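Local coordinates for protein beta-galactosidase (Streptococcus pneumoniae, PDB 4CUB) that probably binds terminal galactose through a carbohydrate-binding module of a beta-galactosidase, the enzyme that hydrolyses terminal beta-galactosides, at residues D24-D29 with R48-N53. Residues are numbered along the deposited sequence; the frame is centred on the assembly and turned at random.
Sequences DSNPSD and RWTNWN. With GAL (beta-D-galactopyranose), chain C; EDO (1,2-ethanediol), chain G.
Thr50 and Asn26 hold the carboxylate of Asp29 against a bound galactose. Thr50 OG1 donates to Asp29 OD2 over 2.8 Å, on the anti side but 25° out of the carboxylate plane; Asn26 ND2 comes from the other face, 49° out of it. Galactose O3 also donates to OD2, at 2.6 Å, and three donors converging on this oxygen should limit the carboxylate's rotation. Second-shell order comes from Thr50 OG1, which accepts the backbone N of Trp52 in an ST turn, and from Asn26 N, bonded to Thr50 O at 2.8 Å. The extended Arg48 chain brings its guanidinium edge to the sugar, NE to O3 (3.0 Å) and NH2 to O4 (2.7 Å); Asp86 also bonds the galactose. Galactose C5 lies over one face of the Trp52 indole, 3.3 Å above the plane and offset toward the rim, consistent with the CH-pi stacking common in carbohydrate-binding modules. Away from the sugar, Trp49, CG anti to its backbone N (chi1 167°), shares its indole N-H in the ring plane between Ser25 OG (2.8 Å) and Asp24 O (3.3 Å), neither bond straight; Ser25 OG also bonds Ser113 O. These bonds join the loop after strand 19-22 to strand 49-50, which pairs antiparallel with strand 170-177, while Trp49 packs on Ala59 and Val61 of strand 58-67.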
ATOM      1  N   ASP A  24      -2.130   9.727   3.443  1.00 15.78           N
ATOM      2  CA  ASP A  24      -2.360  10.224   4.804  1.00 17.62           C
ATOM      3  C   ASP A  24      -2.481   9.044   5.764  1.00 17.02           C
ATOM      4  O   ASP A  24      -2.799   7.956   5.321  1.00 17.44           O
ATOM      5  CB  ASP A  24      -3.669  11.055   4.853  1.00 18.92           C
ATOM      6  CG  ASP A  24      -3.831  11.825   6.159  1.00 21.11           C
ATOM      7  OD1 ASP A  24      -2.821  12.363   6.682  1.00 22.32           O
ATOM      8  OD2 ASP A  24      -4.974  11.890   6.666  1.00 22.13           O
ATOM      9  N   SER A  25      -2.262   9.269   7.070  1.00 16.36           N
ATOM     10  CA  SER A  25      -2.340   8.215   8.086  1.00 16.81           C
ATOM     11  C   SER A  25      -2.772   8.737   9.460  1.00 17.38           C
ATOM     12  O   SER A  25      -2.540   9.897   9.788  1.00 17.04           O
ATOM     13  CB  SER A  25      -0.963   7.528   8.286  1.00 17.18           C
ATOM     14  OG  SER A  25      -0.318   7.206   7.072  1.00 17.26           O
ATOM     15  N   ASN A  26      -3.366   7.859  10.271  1.00 17.54           N
ATOM     16  CA  ASN A  26      -3.426   8.051  11.714  1.00 17.99           C
ATOM     17  C   ASN A  26      -1.997   8.024  12.252  1.00 18.67           C
ATOM     18  O   ASN A  26      -1.288   7.028  12.062  1.00 18.29           O
ATOM     19  CB  ASN A  26      -4.238   6.929  12.353  1.00 18.77           C
ATOM     20  CG  ASN A  26      -4.449   7.127  13.842  1.00 18.72           C
ATOM     21  OD1 ASN A  26      -4.282   8.223  14.359  1.00 18.97           O
ATOM     22  ND2 ASN A  26      -4.844   6.068  14.533  1.00 18.73           N
ATOM     23  N   PRO A  27      -1.551   9.125  12.898  1.00 18.27           N
ATOM     24  CA  PRO A  27      -0.145   9.256  13.258  1.00 17.53           C
ATOM     25  C   PRO A  27       0.456   8.123  14.069  1.00 17.56           C
ATOM     26  O   PRO A  27       1.587   7.740  13.799  1.00 16.96           O
ATOM     27  CB  PRO A  27      -0.107  10.596  14.005  1.00 18.36           C
ATOM     28  CG  PRO A  27      -1.154  11.395  13.280  1.00 18.49           C
ATOM     29  CD  PRO A  27      -2.275  10.388  13.135  1.00 17.68           C
ATOM     30  N   SER A  28      -0.296   7.531  14.992  1.00 17.78           N
ATOM     31  CA  SER A  28       0.217   6.378  15.730  1.00 18.29           C
ATOM     32  C   SER A  28       0.172   5.059  14.932  1.00 18.37           C
ATOM     33  O   SER A  28       0.679   4.044  15.420  1.00 19.53           O
ATOM     34  CB  SER A  28      -0.540   6.208  17.051  1.00 19.04           C
ATOM     35  OG  SER A  28      -1.914   6.043  16.781  1.00 21.36           O
ATOM     36  N   ASP A  29      -0.407   5.080  13.722  1.00 17.12           N
ATOM     37  CA  ASP A  29      -0.364   3.937  12.771  1.00 16.27           C
ATOM     38  C   ASP A  29       0.390   4.262  11.461  1.00 16.08           C
ATOM     39  O   ASP A  29      -0.204   4.263  10.375  1.00 16.96           O
ATOM     40  CB  ASP A  29      -1.765   3.483  12.398  1.00 16.00           C
ATOM     41  CG  ASP A  29      -2.590   3.059  13.601  1.00 15.80           C
ATOM     42  OD1 ASP A  29      -2.051   2.329  14.428  1.00 13.86           O
ATOM     43  OD2 ASP A  29      -3.774   3.455  13.676  1.00 15.64           O
ATOM     44  N   ARG A  48      -0.161  -1.870  12.389  1.00 15.85           N
ATOM     45  CA  ARG A  48      -1.077  -1.550  11.273  1.00 15.74           C
ATOM     46  C   ARG A  48      -0.935  -0.134  10.784  1.00 15.27           C
ATOM     47  O   ARG A  48      -0.531   0.749  11.536  1.00 15.56           O
ATOM     48  CB  ARG A  48      -2.542  -1.843  11.649  1.00 16.29           C
ATOM     49  CG  ARG A  48      -3.102  -1.050  12.834  1.00 16.71           C
ATOM     50  CD  ARG A  48      -4.514  -1.522  13.188  1.00 17.34           C
ATOM     51  NE  ARG A  48      -5.039  -0.916  14.415  1.00 17.41           N
ATOM     52  CZ  ARG A  48      -4.925  -1.454  15.628  1.00 17.79           C
ATOM     53  NH1 ARG A  48      -4.296  -2.631  15.807  1.00 17.52           N
ATOM     54  NH2 ARG A  48      -5.425  -0.809  16.677  1.00 16.09           N
ATOM     55  N   TRP A  49      -1.204   0.066   9.499  1.00 15.13           N
ATOM     56  CA  TRP A  49      -1.476   1.394   8.980  1.00 15.22           C
ATOM     57  C   TRP A  49      -2.973   1.566   9.082  1.00 15.76           C
ATOM     58  O   TRP A  49      -3.713   0.601   8.812  1.00 17.02           O
ATOM     59  CB  TRP A  49      -1.064   1.545   7.502  1.00 13.73           C
ATOM     60  CG  TRP A  49      -1.637   2.821   6.903  1.00 13.46           C
ATOM     61  CD1 TRP A  49      -1.078   4.071   6.949  1.00 12.95           C
ATOM     62  CD2 TRP A  49      -2.890   2.965   6.213  1.00 13.06           C
ATOM     63  NE1 TRP A  49      -1.892   4.972   6.311  1.00 13.45           N
ATOM     64  CE2 TRP A  49      -3.015   4.325   5.856  1.00 13.06           C
ATOM     65  CE3 TRP A  49      -3.915   2.071   5.852  1.00 12.62           C
ATOM     66  CZ2 TRP A  49      -4.142   4.831   5.159  1.00 13.02           C
ATOM     67  CZ3 TRP A  49      -5.026   2.569   5.144  1.00 12.61           C
ATOM     68  CH2 TRP A  49      -5.133   3.934   4.816  1.00 12.47           C
ATOM     69  N   THR A  50      -3.436   2.771   9.450  1.00 15.46           N
ATOM     70  CA  THR A  50      -4.872   3.108   9.337  1.00 15.17           C
ATOM     71  C   THR A  50      -4.958   4.565   9.029  1.00 15.54           C
ATOM     72  O   THR A  50      -4.019   5.298   9.319  1.00 14.45           O
ATOM     73  CB  THR A  50      -5.723   2.905  10.628  1.00 15.37           C
ATOM     74  OG1 THR A  50      -5.528   4.016  11.527  1.00 14.33           O
ATOM     75  CG2 THR A  50      -5.407   1.592  11.343  1.00 14.26           C
ATOM     76  N   ASN A  51      -6.081   4.987   8.438  1.00 15.90           N
ATOM     77  CA  ASN A  51      -6.446   6.394   8.469  1.00 15.64           C
ATOM     78  C   ASN A  51      -7.613   6.693   9.423  1.00 16.02           C
ATOM     79  O   ASN A  51      -8.481   7.527   9.123  1.00 15.42           O
ATOM     80  CB  ASN A  51      -6.685   6.952   7.050  1.00 17.15           C
ATOM     81  CG  ASN A  51      -7.879   6.319   6.333  1.00 17.44           C
ATOM     82  OD1 ASN A  51      -8.465   5.321   6.775  1.00 16.24           O
ATOM     83  ND2 ASN A  51      -8.255   6.929   5.204  1.00 17.50           N
ATOM     84  N   TRP A  52      -7.638   6.015  10.575  1.00 16.46           N
ATOM     85  CA  TRP A  52      -8.715   6.203  11.570  1.00 17.53           C
ATOM     86  C   TRP A  52      -8.842   7.673  11.990  1.00 17.80           C
ATOM     87  O   TRP A  52      -7.867   8.267  12.434  1.00 16.25           O
ATOM     88  CB  TRP A  52      -8.429   5.353  12.808  1.00 18.94           C
ATOM     89  CG  TRP A  52      -9.450   5.467  13.963  1.00 20.01           C
ATOM     90  CD1 TRP A  52     -10.597   4.737  14.117  1.00 20.12           C
ATOM     91  CD2 TRP A  52      -9.344   6.297  15.144  1.00 20.84           C
ATOM     92  NE1 TRP A  52     -11.235   5.086  15.303  1.00 21.25           N
ATOM     93  CE2 TRP A  52     -10.482   6.036  15.949  1.00 21.34           C
ATOM     94  CE3 TRP A  52      -8.399   7.234  15.593  1.00 21.40           C
ATOM     95  CZ2 TRP A  52     -10.710   6.694  17.172  1.00 22.65           C
ATOM     96  CZ3 TRP A  52      -8.632   7.899  16.794  1.00 21.71           C
ATOM     97  CH2 TRP A  52      -9.777   7.617  17.576  1.00 21.72           C
ATOM     98  N   ASN A  53     -10.035   8.250  11.817  1.00 18.38           N
ATOM     99  CA  ASN A  53     -10.349   9.578  12.324  1.00 18.35           C
ATOM    100  C   ASN A  53      -9.555  10.651  11.609  1.00 19.00           C
ATOM    101  O   ASN A  53      -9.345  11.718  12.154  1.00 19.72           O
ATOM    102  CB  ASN A  53     -10.101   9.688  13.845  1.00 19.48           C
ATOM    103  CG  ASN A  53     -10.818  10.879  14.475  1.00 21.17           C
ATOM    104  OD1 ASN A  53     -11.934  11.208  14.075  1.00 22.61           O
ATOM    105  ND2 ASN A  53     -10.189  11.519  15.461  1.00 20.24           N
TER
HETATM  106  C1  GAL C   2      -7.235   4.016  17.712  1.00 26.78           C
HETATM  107  C2  GAL C   2      -6.073   3.319  16.984  1.00 26.20           C
HETATM  108  C3  GAL C   2      -6.507   2.810  15.598  1.00 23.46           C
HETATM  109  C4  GAL C   2      -7.797   1.996  15.697  1.00 23.41           C
HETATM  110  C5  GAL C   2      -8.890   2.823  16.387  1.00 23.03           C
HETATM  111  C6  GAL C   2     -10.168   2.016  16.642  1.00 23.45           C
HETATM  112  O2  GAL C   2      -4.992   4.213  16.825  1.00 25.76           O
HETATM  113  O3  GAL C   2      -5.499   2.028  14.986  1.00 22.50           O
HETATM  114  O4  GAL C   2      -7.556   0.782  16.387  1.00 19.03           O
HETATM  115  O5  GAL C   2      -8.410   3.222  17.661  1.00 24.94           O
HETATM  116  O6  GAL C   2     -10.932   1.822  15.473  1.00 23.21           O
HETATM  117  C1  EDO G2647       1.759   0.614  16.101  1.00 25.44           C
HETATM  118  O1  EDO G2647       2.308   1.721  15.376  1.00 23.23           O
HETATM  119  C2  EDO G2647       0.236   0.691  16.034  1.00 25.77           C
HETATM  120  O2  EDO G2647      -0.217   0.351  14.712  1.00 24.09           O
HETATM  121  O   HOH W   1      -7.207   9.758   5.023  1.00 21.33           O
HETATM  122  O   HOH W   2      -6.259  10.119  13.724  1.00 30.19           O